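Local coordinates for protein 2-oxoglutarate-dependent dioxygenase tropC (Talaromyces stipitatus, PDB 6XJJ) that acts as an iron- and 2-oxoglutarate-dependent dioxygenase in the fungal biosynthesis of tropolones, at residues 244-249 with 285-290; 218-223 with 316-321; 69-74 with 294-299. All coordinates share one frame; numbering follows the deposited sequence.

Interaction 1 of 3, residues 244-249 with 285-290; sequences TDFGCV and MGDTMH. With FE (Fe (III) ion), chain B.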
loop_
_atom_site.group_PDB
_atom_site.type_symbol
_atom_site.label_atom_id
_atom_site.label_comp_id
_atom_site.label_asym_id
_atom_site.label_seq_id
_atom_site.Cartn_x
_atom_site.Cartn_y
_atom_site.Cartn_z
ATOM N N THR A 244 -7.093 9.821 2.859
ATOM C CA THR A 244 -6.207 9.662 1.720
ATOM C C THR A 244 -4.866 9.157 2.227
ATOM O O THR A 244 -4.503 9.346 3.394
ATOM C CB THR A 244 -5.993 10.974 0.957
ATOM O OG1 THR A 244 -5.348 11.926 1.809
ATOM C CG2 THR A 244 -7.305 11.533 0.485
ATOM N N ASP A 245 -4.130 8.508 1.335
ATOM C CA ASP A 245 -2.755 8.139 1.621
ATOM C C ASP A 245 -1.869 9.349 1.365
ATOM O O ASP A 245 -2.103 10.110 0.422
ATOM C CB ASP A 245 -2.321 6.965 0.749
ATOM C CG ASP A 245 -3.105 5.692 1.044
ATOM O OD1 ASP A 245 -3.787 5.619 2.088
ATOM O OD2 ASP A 245 -3.040 4.754 0.223
ATOM N N PHE A 246 -0.861 9.543 2.217
ATOM C CA PHE A 246 -0.052 10.752 2.093
ATOM C C PHE A 246 1.069 10.595 1.066
ATOM O O PHE A 246 1.498 11.589 0.471
ATOM C CB PHE A 246 0.549 11.139 3.447
ATOM C CG PHE A 246 1.163 12.526 3.474
ATOM C CD1 PHE A 246 0.363 13.633 3.712
ATOM C CD2 PHE A 246 2.522 12.727 3.254
ATOM C CE1 PHE A 246 0.898 14.911 3.741
ATOM C CE2 PHE A 246 3.064 14.012 3.282
ATOM C CZ PHE A 246 2.246 15.100 3.525
ATOM N N GLY A 247 1.546 9.369 0.839
ATOM C CA GLY A 247 2.734 9.144 0.034
ATOM C C GLY A 247 2.567 9.305 -1.464
ATOM O O GLY A 247 1.840 10.181 -1.942
ATOM N N CYS A 248 3.264 8.455 -2.220
ATOM C CA CYS A 248 3.240 8.493 -3.675
ATOM C C CYS A 248 2.409 7.359 -4.264
ATOM O O CYS A 248 1.411 7.615 -4.948
ATOM C CB CYS A 248 4.678 8.437 -4.211
ATOM S SG CYS A 248 5.739 9.830 -3.720
ATOM N N VAL A 249 2.796 6.108 -4.015
ATOM C CA VAL A 249 2.123 4.941 -4.572
ATOM C C VAL A 249 1.858 3.964 -3.436
ATOM O O VAL A 249 2.690 3.809 -2.536
ATOM C CB VAL A 249 2.963 4.279 -5.688
ATOM C CG1 VAL A 249 2.259 3.031 -6.238
ATOM C CG2 VAL A 249 3.255 5.286 -6.803
ATOM N N MET A 285 -2.863 6.276 -5.924
ATOM C CA MET A 285 -1.969 7.411 -5.783
ATOM C C MET A 285 -2.198 8.101 -4.437
ATOM O O MET A 285 -3.304 8.084 -3.886
ATOM C CB MET A 285 -2.218 8.401 -6.917
ATOM C CG MET A 285 -2.156 7.786 -8.321
ATOM S SD MET A 285 -0.516 7.223 -8.851
ATOM C CE MET A 285 -0.550 5.478 -8.413
ATOM N N GLY A 286 -1.135 8.714 -3.915
ATOM C CA GLY A 286 -1.183 9.452 -2.674
ATOM C C GLY A 286 -1.105 10.958 -2.891
ATOM O O GLY A 286 -1.029 11.464 -4.009
ATOM N N ASP A 287 -1.113 11.676 -1.765
ATOM C CA ASP A 287 -1.154 13.136 -1.808
ATOM C C ASP A 287 0.137 13.722 -2.378
ATOM O O ASP A 287 0.103 14.708 -3.124
ATOM C CB ASP A 287 -1.415 13.683 -0.405
ATOM C CG ASP A 287 -2.784 13.305 0.119
ATOM O OD1 ASP A 287 -3.654 12.944 -0.700
ATOM O OD2 ASP A 287 -2.981 13.345 1.353
ATOM N N THR A 288 1.286 13.142 -2.026
ATOM C CA THR A 288 2.552 13.626 -2.572
ATOM C C THR A 288 2.577 13.513 -4.092
ATOM O O THR A 288 3.051 14.424 -4.779
ATOM C CB THR A 288 3.717 12.851 -1.957
ATOM O OG1 THR A 288 3.728 13.059 -0.538
ATOM C CG2 THR A 288 5.042 13.317 -2.531
ATOM N N MET A 289 2.077 12.401 -4.637
ATOM C CA MET A 289 1.967 12.287 -6.088
ATOM C C MET A 289 0.943 13.273 -6.632
ATOM O O MET A 289 1.146 13.860 -7.700
ATOM C CB MET A 289 1.597 10.855 -6.484
ATOM C CG MET A 289 1.591 10.591 -8.000
ATOM S SD MET A 289 3.228 10.696 -8.770
ATOM C CE MET A 289 3.982 9.221 -8.110
ATOM N N HIS A 290 -0.170 13.457 -5.915
ATOM C CA HIS A 290 -1.175 14.439 -6.313
ATOM C C HIS A 290 -0.539 15.809 -6.516
ATOM O O HIS A 290 -0.580 16.379 -7.613
ATOM C CB HIS A 290 -2.264 14.549 -5.246
ATOM C CG HIS A 290 -3.478 15.296 -5.702
ATOM N ND1 HIS A 290 -4.517 14.680 -6.362
ATOM C CD2 HIS A 290 -3.771 16.619 -5.694
ATOM C CE1 HIS A 290 -5.435 15.577 -6.671
ATOM N NE2 HIS A 290 -5.001 16.764 -6.289
HETATM FE FE FE B . -5.096 3.655 2.713
#
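T244 and D287 meet at about a right angle: the threonine hydroxyl OG1 donates to D287 OD2 (2.8 Å) on the syn lone pair of that oxygen, while D287 OD1 takes a second hydrogen bond from S299. With chi1 of T244 near 63°, OG1 lies between the backbone N and carbonyl carbon, the branch that faces the carboxylate. The F246 ring stands beside the same carboxylate, the two planes 77° apart. F246 O is gripped twice by one residue, by T288 OG1 (2.9 Å) and by T288 N (2.9 Å). Next to it, D287 N donates to D245 O (2.9 Å), and M289 N reaches G247 O only weakly. G286, at the N-cap position of helix 287-292, donates its N to C248 O (3.0 Å). The far end is apolar: C248 SG lies against T288 CG2 (3.7 Å), and the V249 and M285 side chains run side by side in the same direction from an antiparallel, non-hydrogen-bonded pair. D245 OD1 binds the iron at 2.4 Å, with H243 and H302 completing the protein ligands, and OD2 is held by N284 and S250. The carbonyls of D245 and F246, and more weakly G247, thus receive the first amides of the helix, probably polarised by its N-terminal end, and the backbone carrying an iron ligand is tied to that helix.

Interaction 2 of 3, residues 218-223 with 316-321; sequences PSIPMR and FFLNGN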
loop_
_atom_site.group_PDB
_atom_site.type_symbol
_atom_site.label_atom_id
_atom_site.label_comp_id
_atom_site.label_asym_id
_atom_site.label_seq_id
_atom_site.Cartn_x
_atom_site.Cartn_y
_atom_site.Cartn_z
ATOM N N PRO A 218 14.635 4.551 -1.059
ATOM C CA PRO A 218 13.242 4.956 -0.853
ATOM C C PRO A 218 12.743 4.684 0.557
ATOM O O PRO A 218 13.241 3.813 1.272
ATOM C CB PRO A 218 12.488 4.089 -1.864
ATOM C CG PRO A 218 13.324 2.840 -1.949
ATOM C CD PRO A 218 14.748 3.259 -1.759
ATOM N N SER A 219 11.717 5.441 0.939
ATOM C CA SER A 219 11.011 5.224 2.197
ATOM C C SER A 219 9.812 4.340 1.878
ATOM O O SER A 219 8.859 4.781 1.228
ATOM C CB SER A 219 10.588 6.551 2.823
ATOM O OG SER A 219 9.955 6.367 4.078
ATOM N N ILE A 220 9.874 3.088 2.306
ATOM C CA ILE A 220 8.913 2.086 1.861
ATOM C C ILE A 220 8.378 1.295 3.045
ATOM O O ILE A 220 8.806 0.158 3.288
ATOM C CB ILE A 220 9.539 1.156 0.814
ATOM C CG1 ILE A 220 10.931 0.713 1.270
ATOM C CG2 ILE A 220 9.565 1.840 -0.537
ATOM C CD1 ILE A 220 11.522 -0.396 0.443
ATOM N N PRO A 221 7.434 1.844 3.791
ATOM C CA PRO A 221 6.742 1.038 4.792
ATOM C C PRO A 221 5.732 0.094 4.166
ATOM O O PRO A 221 5.188 0.328 3.083
ATOM C CB PRO A 221 6.053 2.091 5.667
ATOM C CG PRO A 221 5.788 3.202 4.755
ATOM C CD PRO A 221 6.928 3.227 3.761
ATOM N N MET A 222 5.536 -1.011 4.867
ATOM C CA MET A 222 4.506 -1.998 4.595
ATOM C C MET A 222 3.759 -2.248 5.891
ATOM O O MET A 222 4.341 -2.141 6.971
ATOM C CB MET A 222 5.109 -3.302 4.109
ATOM C CG MET A 222 4.090 -4.355 3.595
ATOM S SD MET A 222 4.784 -5.964 3.257
ATOM C CE MET A 222 5.840 -5.565 1.930
ATOM N N ARG A 223 2.476 -2.596 5.780
ATOM C CA ARG A 223 1.678 -2.948 6.948
ATOM C C ARG A 223 0.966 -4.270 6.709
ATOM O O ARG A 223 0.377 -4.484 5.644
ATOM C CB ARG A 223 0.653 -1.858 7.296
ATOM C CG ARG A 223 1.311 -0.535 7.631
ATOM C CD ARG A 223 0.418 0.419 8.399
ATOM N NE ARG A 223 1.099 1.686 8.655
ATOM C CZ ARG A 223 0.649 2.620 9.481
ATOM N NH1 ARG A 223 -0.458 2.410 10.175
ATOM N NH2 ARG A 223 1.333 3.742 9.654
ATOM N N PHE A 316 1.538 -1.946 1.081
ATOM C CA PHE A 316 2.886 -1.418 0.963
ATOM C C PHE A 316 2.811 -0.057 0.302
ATOM O O PHE A 316 1.975 0.174 -0.579
ATOM C CB PHE A 316 3.807 -2.504 0.289
ATOM C CG PHE A 316 5.106 -2.014 -0.357
ATOM C CD1 PHE A 316 5.325 -0.731 -0.830
ATOM C CD2 PHE A 316 6.242 -2.766 -0.092
ATOM C CE1 PHE A 316 6.564 -0.347 -1.329
ATOM C CE2 PHE A 316 7.489 -2.366 -0.545
ATOM C CZ PHE A 316 7.642 -1.152 -1.146
ATOM N N PHE A 317 3.636 0.870 0.800
ATOM C CA PHE A 317 3.569 2.246 0.350
ATOM C C PHE A 317 4.962 2.729 -0.001
ATOM O O PHE A 317 5.962 2.270 0.559
ATOM C CB PHE A 317 2.958 3.246 1.385
ATOM C CG PHE A 317 1.786 2.712 2.177
ATOM C CD1 PHE A 317 1.858 1.509 2.858
ATOM C CD2 PHE A 317 0.544 3.322 2.067
ATOM C CE1 PHE A 317 0.771 1.019 3.556
ATOM C CE2 PHE A 317 -0.551 2.810 2.731
ATOM C CZ PHE A 317 -0.436 1.660 3.469
ATOM N N LEU A 318 4.999 3.665 -0.943
ATOM C CA LEU A 318 6.209 4.362 -1.351
ATOM C C LEU A 318 5.998 5.845 -1.070
ATOM O O LEU A 318 5.143 6.486 -1.694
ATOM C CB LEU A 318 6.511 4.101 -2.827
ATOM C CG LEU A 318 7.631 4.939 -3.456
ATOM C CD1 LEU A 318 8.959 4.692 -2.759
ATOM C CD2 LEU A 318 7.732 4.647 -4.949
ATOM N N ASN A 319 6.767 6.381 -0.127
ATOM C CA ASN A 319 6.682 7.784 0.253
ATOM C C ASN A 319 7.832 8.565 -0.372
ATOM O O ASN A 319 8.812 7.995 -0.856
ATOM C CB ASN A 319 6.716 7.932 1.780
ATOM C CG ASN A 319 5.493 7.349 2.451
ATOM O OD1 ASN A 319 4.406 7.316 1.875
ATOM N ND2 ASN A 319 5.673 6.846 3.664
ATOM N N GLY A 320 7.690 9.891 -0.362
ATOM C CA GLY A 320 8.806 10.755 -0.697
ATOM C C GLY A 320 9.995 10.516 0.211
ATOM O O GLY A 320 9.879 10.000 1.327
ATOM N N ASN A 321 11.166 10.887 -0.297
ATOM C CA ASN A 321 12.392 10.656 0.440
ATOM C C ASN A 321 12.591 11.635 1.590
ATOM O O ASN A 321 11.957 12.693 1.684
ATOM C CB ASN A 321 13.587 10.676 -0.505
ATOM C CG ASN A 321 14.091 9.282 -0.799
ATOM O OD1 ASN A 321 14.001 8.404 0.062
ATOM N ND2 ASN A 321 14.576 9.049 -2.005
#
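The methyl CE of M222 touches F316 CD2 (3.5 Å) at the ring edge, in its plane. The M222 chain runs out extended and bends only at its last torsion (chi3 -65°), which turns CE toward the phenyl. I220 touches the far end of that ring, CB against F316 CZ (3.6 Å), and its CG2 also meets L318 CD1 (3.7 Å), which P218 CB touches as well. P221 O lies over one face of the F316 ring and at the edge of the F317 ring. The same oxygen accepts from F317 N (2.8 Å), and S219 O accepts from N319 N (3.0 Å); in both bonds the amide approaches almost in line with the C=O. Further out, helix 171-204 backs the apolar side: Y181, R182 and M185 pack on M222, M185 also on F316, and R182 bonds I220 O. Turned the other way, the F317 side chain has its nearest atoms about 4 Å from the D245 side chain and about 5 Å from the iron. Antiparallel strands 222-227 and 311-318, neighbours in the main sheet, belong to the double-stranded beta-helix (jelly-roll) core characteristic of 2-oxoglutarate-dependent dioxygenases.

Interaction 3 of 3, residues 69-74 with 294-299; sequences ACNKYG and GGYYRS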
loop_
_atom_site.group_PDB
_atom_site.type_symbol
_atom_site.label_atom_id
_atom_site.label_comp_id
_atom_site.label_asym_id
_atom_site.label_seq_id
_atom_site.Cartn_x
_atom_site.Cartn_y
_atom_site.Cartn_z
ATOM N N ALA A 69 -6.517 5.570 -15.530
ATOM C CA ALA A 69 -7.150 5.163 -14.281
ATOM C C ALA A 69 -6.702 6.056 -13.131
ATOM O O ALA A 69 -7.505 6.408 -12.257
ATOM C CB ALA A 69 -6.827 3.701 -13.975
ATOM N N CYS A 70 -5.422 6.438 -13.119
ATOM C CA CYS A 70 -4.912 7.296 -12.058
ATOM C C CYS A 70 -5.400 8.724 -12.197
ATOM O O CYS A 70 -5.436 9.457 -11.203
ATOM C CB CYS A 70 -3.386 7.276 -12.056
ATOM S SG CYS A 70 -2.714 5.640 -11.708
ATOM N N ASN A 71 -5.771 9.135 -13.402
ATOM C CA ASN A 71 -6.286 10.482 -13.561
ATOM C C ASN A 71 -7.771 10.563 -13.246
ATOM O O ASN A 71 -8.256 11.615 -12.817
ATOM C CB ASN A 71 -5.981 10.972 -14.975
ATOM C CG ASN A 71 -6.540 12.336 -15.245
ATOM O OD1 ASN A 71 -7.689 12.629 -14.927
ATOM N ND2 ASN A 71 -5.674 13.234 -15.685
ATOM N N LYS A 72 -8.505 9.474 -13.437
ATOM C CA LYS A 72 -9.948 9.479 -13.253
ATOM C C LYS A 72 -10.354 8.975 -11.875
ATOM O O LYS A 72 -11.116 9.644 -11.175
ATOM C CB LYS A 72 -10.609 8.638 -14.355
ATOM C CG LYS A 72 -12.125 8.655 -14.372
ATOM C CD LYS A 72 -12.631 7.925 -15.615
ATOM C CE LYS A 72 -14.146 7.933 -15.716
ATOM N NZ LYS A 72 -14.615 7.270 -16.970
ATOM N N TYR A 73 -9.841 7.815 -11.455
ATOM C CA TYR A 73 -10.233 7.229 -10.182
ATOM C C TYR A 73 -9.158 7.311 -9.109
ATOM O O TYR A 73 -9.474 7.141 -7.929
ATOM C CB TYR A 73 -10.614 5.750 -10.360
ATOM C CG TYR A 73 -11.682 5.502 -11.404
ATOM C CD1 TYR A 73 -13.033 5.622 -11.101
ATOM C CD2 TYR A 73 -11.334 5.129 -12.696
ATOM C CE1 TYR A 73 -14.005 5.391 -12.063
ATOM C CE2 TYR A 73 -12.292 4.896 -13.657
ATOM C CZ TYR A 73 -13.626 5.027 -13.337
ATOM O OH TYR A 73 -14.578 4.791 -14.301
ATOM N N GLY A 74 -7.903 7.552 -9.476
ATOM C CA GLY A 74 -6.836 7.399 -8.509
ATOM C C GLY A 74 -6.593 5.974 -8.066
ATOM O O GLY A 74 -5.682 5.742 -7.269
ATOM N N GLY A 294 -0.046 17.775 -11.425
ATOM C CA GLY A 294 -0.948 18.903 -11.291
ATOM C C GLY A 294 -2.292 18.531 -10.687
ATOM O O GLY A 294 -3.295 19.201 -10.947
ATOM N N GLY A 295 -2.326 17.474 -9.874
ATOM C CA GLY A 295 -3.552 16.720 -9.702
ATOM C C GLY A 295 -3.823 15.762 -10.840
ATOM O O GLY A 295 -4.893 15.141 -10.875
ATOM N N TYR A 296 -2.873 15.623 -11.773
ATOM C CA TYR A 296 -3.077 14.777 -12.943
ATOM C C TYR A 296 -3.225 13.317 -12.536
ATOM O O TYR A 296 -4.052 12.588 -13.098
ATOM C CB TYR A 296 -1.913 14.982 -13.917
ATOM C CG TYR A 296 -1.991 14.175 -15.179
ATOM C CD1 TYR A 296 -2.837 14.548 -16.211
ATOM C CD2 TYR A 296 -1.197 13.052 -15.353
ATOM C CE1 TYR A 296 -2.906 13.811 -17.379
ATOM C CE2 TYR A 296 -1.253 12.311 -16.510
ATOM C CZ TYR A 296 -2.110 12.694 -17.524
ATOM O OH TYR A 296 -2.172 11.960 -18.686
ATOM N N TYR A 297 -2.444 12.876 -11.552
ATOM C CA TYR A 297 -2.678 11.609 -10.871
ATOM C C TYR A 297 -3.389 11.933 -9.557
ATOM O O TYR A 297 -2.841 12.644 -8.709
ATOM C CB TYR A 297 -1.364 10.857 -10.649
ATOM C CG TYR A 297 -0.652 10.447 -11.942
ATOM C CD1 TYR A 297 -1.371 10.052 -13.064
ATOM C CD2 TYR A 297 0.738 10.436 -12.026
ATOM C CE1 TYR A 297 -0.726 9.676 -14.240
ATOM C CE2 TYR A 297 1.389 10.063 -13.198
ATOM C CZ TYR A 297 0.650 9.682 -14.297
ATOM O OH TYR A 297 1.290 9.307 -15.455
ATOM N N ARG A 298 -4.617 11.435 -9.405
ATOM C CA ARG A 298 -5.469 11.816 -8.284
ATOM C C ARG A 298 -5.224 10.957 -7.045
ATOM O O ARG A 298 -5.101 9.732 -7.135
ATOM C CB ARG A 298 -6.949 11.705 -8.664
ATOM C CG ARG A 298 -7.487 12.716 -9.668
ATOM C CD ARG A 298 -9.024 12.574 -9.711
ATOM N NE ARG A 298 -9.580 12.752 -8.362
ATOM C CZ ARG A 298 -10.231 11.821 -7.658
ATOM N NH1 ARG A 298 -10.643 12.095 -6.434
ATOM N NH2 ARG A 298 -10.515 10.630 -8.166
ATOM N N SER A 299 -5.191 11.612 -5.876
ATOM C CA SER A 299 -5.305 10.933 -4.586
ATOM C C SER A 299 -6.769 10.967 -4.154
ATOM O O SER A 299 -7.327 12.043 -3.913
ATOM C CB SER A 299 -4.420 11.584 -3.521
ATOM O OG SER A 299 -4.566 10.918 -2.273
#
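C70 and N71, in the last turn of helix 56-72, meet Y296, Y297 and R298 of the loop leading to strand 302-304; G74, with positive phi, follows the helix end. This joins the N-terminal region of the non-haem dioxygenase to its iron-binding jelly-roll part. Apolar and sulfur contacts come first: C70 CB rests on Y297 CD1 (3.6 Å), and C70 SG sits 5.4 Å from the Y297 ring centroid, oblique to the ring normal, a cysteine sulfur-aromatic contact. Y297 itself is held at its hydroxyl by L196 O, and I200 of helix 171-204 packs on it.

A polar group meets an aromatic ring at N71, whose side chain runs across that of Y296, amide and ring planes 88° apart, with ND2 beside the ring at Y296 CD1 (3.2 Å). The N71 amide reaches there because CG is anti to the backbone N (chi1 177°). Y296 is fixed beyond by a hydroxyl bond to R67 and an edge-to-face stack with F204.

Hydrogen bonds use carbonyls at the C-terminal end of the helix. R298 N donates nearly straight to C70 O (2.8 Å). The arginine chain then passes along N71 O, bends at chi3 (56°), and brings R298 NH2 to K72 O (3.2 Å), the nitrogen lying above the carbonyl plane.

The six segments follow one another along the chain as 69-74, 218-223, 244-249, 285-290, 294-299 and 316-321, so interaction 1 falls within the span of both others, while interactions 2 and 3 interleave. Interaction 1 is the middle of a chain of contacts: centre to centre it lies about 11 Å from interaction 2 and about 10 Å from interaction 3, whereas those two are about 19 Å apart and do not touch. C248 and V249 bond L318 in a classic beta bulge, linking interaction 1 to strand 311-318; toward interaction 3 the link is a probable hydrogen bond between H290 O and G295 N. The iron-bearing loop is thereby connected to the jelly-roll sheet and, through 294-299, to helix 56-72 of the N-terminal region.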